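Local coordinates for protein allantoin racemase (Pseudomonas fluorescens, PDB 5LG5) that catalyses the racemisation of allantoin and probably also interconverts the D and L forms of 5-monosubstituted hydantoins, at residues 9-15 with 36-42; 96-101 with 126-132; 140-144 with 159-163. One frame throughout, in Å; residues are numbered along the deposited sequence.

Contact 1 (9-15 with 36-42)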
# COMPACT_ATOMS: atom_id res chain seq x y z
N ASN E 9 9.22 8.50 -30.34
CA ASN E 9 8.44 8.63 -31.57
C ASN E 9 9.32 8.86 -32.79
O ASN E 9 10.54 8.97 -32.68
CB ASN E 9 7.34 9.71 -31.44
CG ASN E 9 7.88 11.13 -31.38
OD1 ASN E 9 8.58 11.58 -32.29
ND2 ASN E 9 7.48 11.88 -30.34
N THR E 10 8.70 8.90 -33.96
CA THR E 10 9.46 8.98 -35.21
C THR E 10 9.56 10.38 -35.82
O THR E 10 9.99 10.54 -36.97
CB THR E 10 8.87 8.03 -36.25
OG1 THR E 10 7.46 8.29 -36.37
CG2 THR E 10 9.09 6.60 -35.80
N THR E 11 9.15 11.39 -35.06
CA THR E 11 9.23 12.76 -35.53
C THR E 11 10.61 13.33 -35.25
O THR E 11 10.92 13.69 -34.11
CB THR E 11 8.15 13.61 -34.88
OG1 THR E 11 6.87 13.02 -35.17
CG2 THR E 11 8.19 15.05 -35.40
N ALA E 12 11.44 13.40 -36.29
CA ALA E 12 12.84 13.80 -36.13
C ALA E 12 13.01 15.20 -35.55
O ALA E 12 13.97 15.47 -34.84
CB ALA E 12 13.60 13.68 -37.45
N SER E 13 12.05 16.09 -35.81
CA SER E 13 12.14 17.45 -35.28
C SER E 13 12.06 17.41 -33.75
O SER E 13 12.66 18.22 -33.05
CB SER E 13 11.06 18.36 -35.86
OG SER E 13 9.77 18.01 -35.41
N ILE E 14 11.30 16.46 -33.23
CA ILE E 14 11.22 16.30 -31.79
C ILE E 14 12.55 15.76 -31.22
O ILE E 14 13.01 16.21 -30.17
CB ILE E 14 9.99 15.46 -31.39
CG1 ILE E 14 8.72 16.26 -31.75
CG2 ILE E 14 10.03 15.10 -29.90
CD1 ILE E 14 7.40 15.53 -31.54
N THR E 15 13.15 14.81 -31.93
CA THR E 15 14.47 14.30 -31.56
C THR E 15 15.49 15.44 -31.45
O THR E 15 16.35 15.46 -30.56
CB THR E 15 14.99 13.29 -32.61
OG1 THR E 15 14.02 12.24 -32.80
CG2 THR E 15 16.33 12.68 -32.15
N THR E 36 16.42 8.82 -33.67
CA THR E 36 15.01 8.63 -33.98
C THR E 36 14.83 7.18 -34.41
O THR E 36 15.58 6.69 -35.25
CB THR E 36 14.57 9.56 -35.12
OG1 THR E 36 14.86 10.93 -34.77
CG2 THR E 36 13.07 9.42 -35.39
N PRO E 37 13.86 6.46 -33.81
CA PRO E 37 13.65 5.05 -34.17
C PRO E 37 13.33 4.88 -35.65
O PRO E 37 12.82 5.83 -36.24
CB PRO E 37 12.43 4.65 -33.33
CG PRO E 37 12.43 5.61 -32.17
CD PRO E 37 12.93 6.91 -32.75
N TYR E 38 13.61 3.71 -36.22
CA TYR E 38 13.38 3.49 -37.65
C TYR E 38 11.90 3.28 -37.95
O TYR E 38 11.48 3.35 -39.11
CB TYR E 38 14.17 2.28 -38.14
CG TYR E 38 15.66 2.43 -38.08
CD1 TYR E 38 16.46 1.35 -37.72
CD2 TYR E 38 16.28 3.63 -38.40
CE1 TYR E 38 17.83 1.47 -37.66
CE2 TYR E 38 17.66 3.76 -38.34
CZ TYR E 38 18.43 2.67 -37.98
OH TYR E 38 19.80 2.76 -37.91
N PHE E 39 11.12 2.98 -36.92
CA PHE E 39 9.68 2.83 -37.08
C PHE E 39 8.92 3.24 -35.82
O PHE E 39 9.53 3.62 -34.81
CB PHE E 39 9.30 1.41 -37.50
CG PHE E 39 9.67 0.36 -36.50
CD1 PHE E 39 10.94 -0.18 -36.47
CD2 PHE E 39 8.71 -0.09 -35.59
CE1 PHE E 39 11.28 -1.15 -35.54
CE2 PHE E 39 9.03 -1.07 -34.66
CZ PHE E 39 10.32 -1.60 -34.63
N GLY E 40 7.59 3.18 -35.89
CA GLY E 40 6.73 3.61 -34.80
C GLY E 40 5.82 4.77 -35.16
O GLY E 40 5.78 5.19 -36.32
N ALA E 41 5.06 5.26 -34.18
CA ALA E 41 4.13 6.35 -34.40
C ALA E 41 4.84 7.71 -34.33
O ALA E 41 5.88 7.84 -33.69
CB ALA E 41 2.98 6.28 -33.39
N GLU E 42 4.29 8.72 -35.00
CA GLU E 42 4.93 10.04 -34.99
C GLU E 42 4.80 10.71 -33.62
O GLU E 42 5.53 11.63 -33.27
CB GLU E 42 4.36 10.94 -36.09
CG GLU E 42 2.87 11.22 -35.97
CD GLU E 42 2.37 12.13 -37.07
OE1 GLU E 42 3.16 12.94 -37.59
OE2 GLU E 42 1.18 12.02 -37.44
O HOH W 1 5.24 14.27 -37.12
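Glu42 presents its backbone O to one face of the Asn9 carboxamide, standing almost directly above CG at 3.1 Å from that atom. With CG lodged between the backbone N and the carbonyl carbon (chi1 70°), the amide lies flat against the neighbouring loop. Its oxygen OD1 turns back to its own chain and accepts from Thr11 N at 2.8 Å, the donor tilted 16° from the carbonyl plane; this is an Asx turn, leading into helix 12-25. Cutting Asn9 back to an alanine would be likely to leave Thr11 N without this acceptor and open a gap beneath Glu42 O. What holds Glu42 O is a hydroxyl: Thr11 OG1 donates to it over 2.7 Å. That hydroxyl in turn accepts from a water, which also donates to Glu42 OE1, while Glu42 OE2 is taken by Lys232 N of the second subunit. One residue back, Thr10 N bonds to Ala41 O at 3.0 Å, and the methyl CG2 of Thr10 rests 3.2 Å from Phe39 O. At the far end the hydroxyls of Thr15 and Thr36 share a hydrogen bond, and Asn7 is a further partner of Thr15 OG1. The two segments lie just beyond the C-terminal ends of the parallel strands 2-7 and 31-35, and Gly40 and Ala41 continue as an antiparallel ladder into the second subunit. The contact thus illustrates loops joined by hydroxyls and one backbone N-H, with the Asn9 amide bracing its own segment; apart from the Thr15-Thr36 pair, the bonds depend on the path of the main chain.

Contact 2 (96-101 with 126-132)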
# COMPACT_ATOMS: atom_id res chain seq x y z
N THR E 96 11.14 9.77 -17.66
CA THR E 96 10.03 9.67 -16.73
C THR E 96 10.54 9.56 -15.30
O THR E 96 10.20 10.36 -14.43
CB THR E 96 9.20 8.40 -17.01
OG1 THR E 96 8.82 8.36 -18.39
CG2 THR E 96 7.96 8.36 -16.12
N GLU E 97 11.36 8.55 -15.08
CA GLU E 97 11.91 8.31 -13.76
C GLU E 97 12.95 9.35 -13.41
O GLU E 97 13.00 9.83 -12.28
CB GLU E 97 12.43 6.89 -13.71
CG GLU E 97 11.24 5.96 -13.91
CD GLU E 97 11.58 4.68 -14.64
OE1 GLU E 97 10.67 4.15 -15.30
OE2 GLU E 97 12.74 4.22 -14.55
N ALA E 98 13.71 9.79 -14.41
CA ALA E 98 14.66 10.86 -14.17
C ALA E 98 13.94 12.08 -13.61
O ALA E 98 14.33 12.61 -12.57
CB ALA E 98 15.39 11.22 -15.45
N ALA E 99 12.85 12.49 -14.26
CA ALA E 99 12.12 13.67 -13.80
C ALA E 99 11.55 13.48 -12.38
O ALA E 99 11.75 14.34 -11.52
CB ALA E 99 11.00 14.04 -14.77
N ALA E 100 10.88 12.36 -12.14
CA ALA E 100 10.26 12.14 -10.84
C ALA E 100 11.30 12.04 -9.75
O ALA E 100 11.18 12.66 -8.69
CB ALA E 100 9.37 10.90 -10.85
N SER E 101 12.35 11.28 -10.02
CA SER E 101 13.42 11.09 -9.05
C SER E 101 14.12 12.41 -8.67
O SER E 101 14.35 12.67 -7.47
CB SER E 101 14.43 10.05 -9.55
OG SER E 101 15.37 9.73 -8.53
N ARG E 126 3.66 3.54 -14.97
CA ARG E 126 5.13 3.51 -15.02
C ARG E 126 5.80 4.02 -13.73
O ARG E 126 6.83 3.50 -13.30
CB ARG E 126 5.67 4.29 -16.24
CG ARG E 126 5.33 3.67 -17.62
CD ARG E 126 5.77 2.21 -17.74
NE ARG E 126 7.23 2.06 -17.78
CZ ARG E 126 7.86 0.89 -17.85
NH1 ARG E 126 7.16 -0.24 -17.86
NH2 ARG E 126 9.19 0.83 -17.88
N LEU E 127 5.23 5.07 -13.14
CA LEU E 127 5.74 5.65 -11.90
C LEU E 127 5.56 4.69 -10.72
O LEU E 127 6.42 4.60 -9.84
CB LEU E 127 5.08 7.01 -11.62
CG LEU E 127 5.47 8.16 -12.57
CD1 LEU E 127 4.64 9.43 -12.32
CD2 LEU E 127 6.95 8.47 -12.42
N LYS E 128 4.42 3.99 -10.71
CA LYS E 128 4.16 2.98 -9.69
C LYS E 128 5.14 1.83 -9.78
O LYS E 128 5.73 1.42 -8.77
CB LYS E 128 2.72 2.46 -9.81
CG LYS E 128 1.70 3.45 -9.27
CD LYS E 128 0.27 2.97 -9.53
CE LYS E 128 -0.74 4.00 -9.05
NZ LYS E 128 -2.14 3.57 -9.37
N LEU E 129 5.35 1.34 -11.00
CA LEU E 129 6.26 0.24 -11.23
C LEU E 129 7.68 0.63 -10.87
O LEU E 129 8.46 -0.20 -10.39
CB LEU E 129 6.22 -0.18 -12.71
CG LEU E 129 5.22 -1.30 -13.02
CD1 LEU E 129 5.06 -1.54 -14.53
CD2 LEU E 129 5.55 -2.59 -12.28
N ALA E 130 8.04 1.89 -11.11
CA ALA E 130 9.38 2.38 -10.80
C ALA E 130 9.54 2.66 -9.31
O ALA E 130 10.64 2.94 -8.85
CB ALA E 130 9.69 3.65 -11.62
N GLY E 131 8.45 2.59 -8.56
CA GLY E 131 8.49 2.89 -7.14
C GLY E 131 8.73 4.36 -6.87
O GLY E 131 9.37 4.73 -5.88
N LEU E 132 8.21 5.21 -7.75
CA LEU E 132 8.39 6.65 -7.63
C LEU E 132 7.07 7.39 -7.52
O LEU E 132 7.04 8.62 -7.57
CB LEU E 132 9.19 7.21 -8.82
CG LEU E 132 10.66 6.81 -8.91
CD1 LEU E 132 11.24 7.23 -10.24
CD2 LEU E 132 11.47 7.45 -7.77
O HOH W 2 8.66 2.10 -14.69
O HOH W 3 9.71 4.44 -17.60
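Leu132 and Glu97 bury the most surface here, with Leu127 behind them, and they meet where helix 120-129 closes in a Schellman motif. Gly131 supplies the positive phi, and Leu132 N reaches back to Leu127 O over 2.8 Å, a turn that brings Leu132 round to face helix 95-103. Its methyl CD1 lies 3.7 Å from Glu97 CB, the two side chains crossing at about a right angle, and also approaches Ala100 CB. Glu97 leaves its helix with CG beside the backbone N (chi1 -63°); the aliphatic part then runs over the methyl of Ala130, CG to CB being 3.6 Å. Leu127 contributes one branch, CD2, which sits between Ala100 CB and Thr96 CG2, 3.8 Å from each. These two helices follow strands of the two different parallel sheets, so the apolar patch joins the two halves of the α/β fold, while Phe105 of the third subunit packs on Glu97 as well. Beyond the patch the two charged ends do not touch: Glu97 OE2 is salt-bridged to Arg81 and Arg126 NH2 to Glu82, whereas Glu97 OE1 and Arg126 NH2 stay 4.5 Å apart, beyond a salt bridge. One water bridges the carboxylate to the Arg126 backbone carbonyl, donating both to Glu97 OE1 (2.9 Å) and to Arg126 O (2.7 Å), and its oxygen stands over one face of the Arg126 guanidinium, displaced toward the rim.

Contact 3 (140-144 with 159-163)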
# COMPACT_ATOMS: atom_id res chain seq x y z
N ARG E 140 -1.37 15.10 -14.47
CA ARG E 140 -2.42 15.87 -15.12
C ARG E 140 -2.16 16.07 -16.59
O ARG E 140 -1.01 16.27 -17.02
CB ARG E 140 -2.55 17.25 -14.46
CG ARG E 140 -3.05 17.21 -13.05
CD ARG E 140 -3.31 18.62 -12.58
NE ARG E 140 -4.21 18.60 -11.44
CZ ARG E 140 -5.48 18.96 -11.51
NH1 ARG E 140 -5.98 19.38 -12.66
NH2 ARG E 140 -6.23 18.91 -10.42
N ALA E 141 -3.23 16.07 -17.37
CA ALA E 141 -3.12 16.26 -18.80
C ALA E 141 -3.49 17.69 -19.19
O ALA E 141 -4.50 18.22 -18.75
CB ALA E 141 -4.02 15.27 -19.54
N SER E 142 -2.66 18.30 -20.02
CA SER E 142 -2.96 19.64 -20.52
C SER E 142 -4.14 19.59 -21.49
O SER E 142 -4.85 20.58 -21.66
CB SER E 142 -1.72 20.24 -21.17
OG SER E 142 -1.36 19.50 -22.32
N GLY E 143 -4.32 18.46 -22.17
CA GLY E 143 -5.40 18.30 -23.13
C GLY E 143 -4.96 18.61 -24.55
O GLY E 143 -5.77 18.67 -25.47
N MET E 144 -3.66 18.78 -24.72
CA MET E 144 -3.10 19.08 -26.03
C MET E 144 -2.24 17.91 -26.48
O MET E 144 -1.45 17.38 -25.70
CB MET E 144 -2.22 20.33 -25.97
CG MET E 144 -2.76 21.45 -25.12
SD MET E 144 -3.08 22.93 -26.09
CE MET E 144 -4.51 22.40 -27.02
N ALA E 159 -2.11 25.86 -21.61
CA ALA E 159 -2.81 24.67 -21.11
C ALA E 159 -1.96 23.93 -20.08
O ALA E 159 -2.47 23.43 -19.08
CB ALA E 159 -3.18 23.75 -22.26
N ILE E 160 -0.65 23.87 -20.34
CA ILE E 160 0.28 23.24 -19.42
C ILE E 160 0.33 24.05 -18.13
O ILE E 160 0.18 23.50 -17.03
CB ILE E 160 1.69 23.12 -20.04
CG1 ILE E 160 1.68 22.22 -21.27
CG2 ILE E 160 2.71 22.64 -19.01
CD1 ILE E 160 3.02 22.21 -22.02
N VAL E 161 0.49 25.37 -18.26
CA VAL E 161 0.53 26.24 -17.07
C VAL E 161 -0.73 26.10 -16.23
O VAL E 161 -0.62 26.00 -15.00
CB VAL E 161 0.79 27.75 -17.43
CG1 VAL E 161 0.55 28.68 -16.24
CG2 VAL E 161 2.21 27.94 -17.99
N ARG E 162 -1.90 26.01 -16.86
CA ARG E 162 -3.13 25.86 -16.08
C ARG E 162 -3.13 24.58 -15.26
O ARG E 162 -3.54 24.60 -14.10
CB ARG E 162 -4.41 25.92 -16.94
CG ARG E 162 -5.67 25.69 -16.05
CD ARG E 162 -7.05 25.92 -16.71
NE ARG E 162 -7.36 25.01 -17.81
CZ ARG E 162 -7.22 25.33 -19.10
NH1 ARG E 162 -6.79 26.54 -19.43
NH2 ARG E 162 -7.52 24.45 -20.05
N GLN E 163 -2.69 23.47 -15.85
CA GLN E 163 -2.64 22.21 -15.11
C GLN E 163 -1.63 22.27 -13.98
O GLN E 163 -1.88 21.77 -12.89
CB GLN E 163 -2.32 21.03 -16.04
CG GLN E 163 -3.43 20.74 -17.03
CD GLN E 163 -4.77 20.61 -16.35
OE1 GLN E 163 -4.87 19.98 -15.29
NE2 GLN E 163 -5.80 21.22 -16.93
O HOH W 4 -5.23 22.63 -19.41
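Gln163 and Arg140 make the direct hydrogen bond between the segments. Arg140 NH1 donates to Gln163 OE1 at 2.9 Å and 156°, the donor lying in the carbonyl plane and the acceptor at the edge of the guanidinium, in its plane. Since the amide and guanidinium planes are only 19° apart, the two flat groups meet edge on, nearly coplanar. NE of the same arginine forms a salt bridge with Asp171, so two partners fix how the guanidinium is turned. The other half of the Gln163 amide works through water: NE2 donates over 2.9 Å to a molecule that itself donates to Ser142 O and, also at 2.9 Å, to Ala159 O. This water links the loop after the strand to the helix, and the Ala159 carbonyl, which already accepts from Gln163 N in the helix, gains a second donor. The setting is a beta-alpha-beta crossover: strand 136-141, at the border of its parallel sheet, leads through helix 153-171 to strand 175-179, passing strand 110-114 on the way. Van der Waals contacts fill in between. A bend at chi2 of Gln163 (-52°) turns the amide toward Arg140, while CG presses against the strand end, 3.2 Å from Ala141 O. Ser142 sets its CB over the helix backbone and against CG1 of Ile160, 3.9 Å away, its hydroxyl OG being hydrogen-bonded to Thr114 O on the neighbouring strand. Last comes Met144, with CG at 3.7 Å and SD at 3.9 Å from the methyl CB of Ala159.

In the fold
From the N terminus, contact 1 closes a loop holding most of helix 12-25 and strand 31-35, tying the outlets of two neighbouring strands of the first parallel sheet. Contact 2 then closes a loop of 24 residues containing strand 110-114, bringing helix 95-103, which follows the last strand of that sheet, against helix 120-129, which follows strand 110-114 of the second, and so joins the two halves. Contact 3 closes the shortest loop, setting the end of strand 136-141 on the helix of its crossover. The three are in series, neither nesting nor crossing. Contacts 1 and 2 sit on opposite sides of the chain's centre, their own centres about 23 Å apart, and both touch the second subunit.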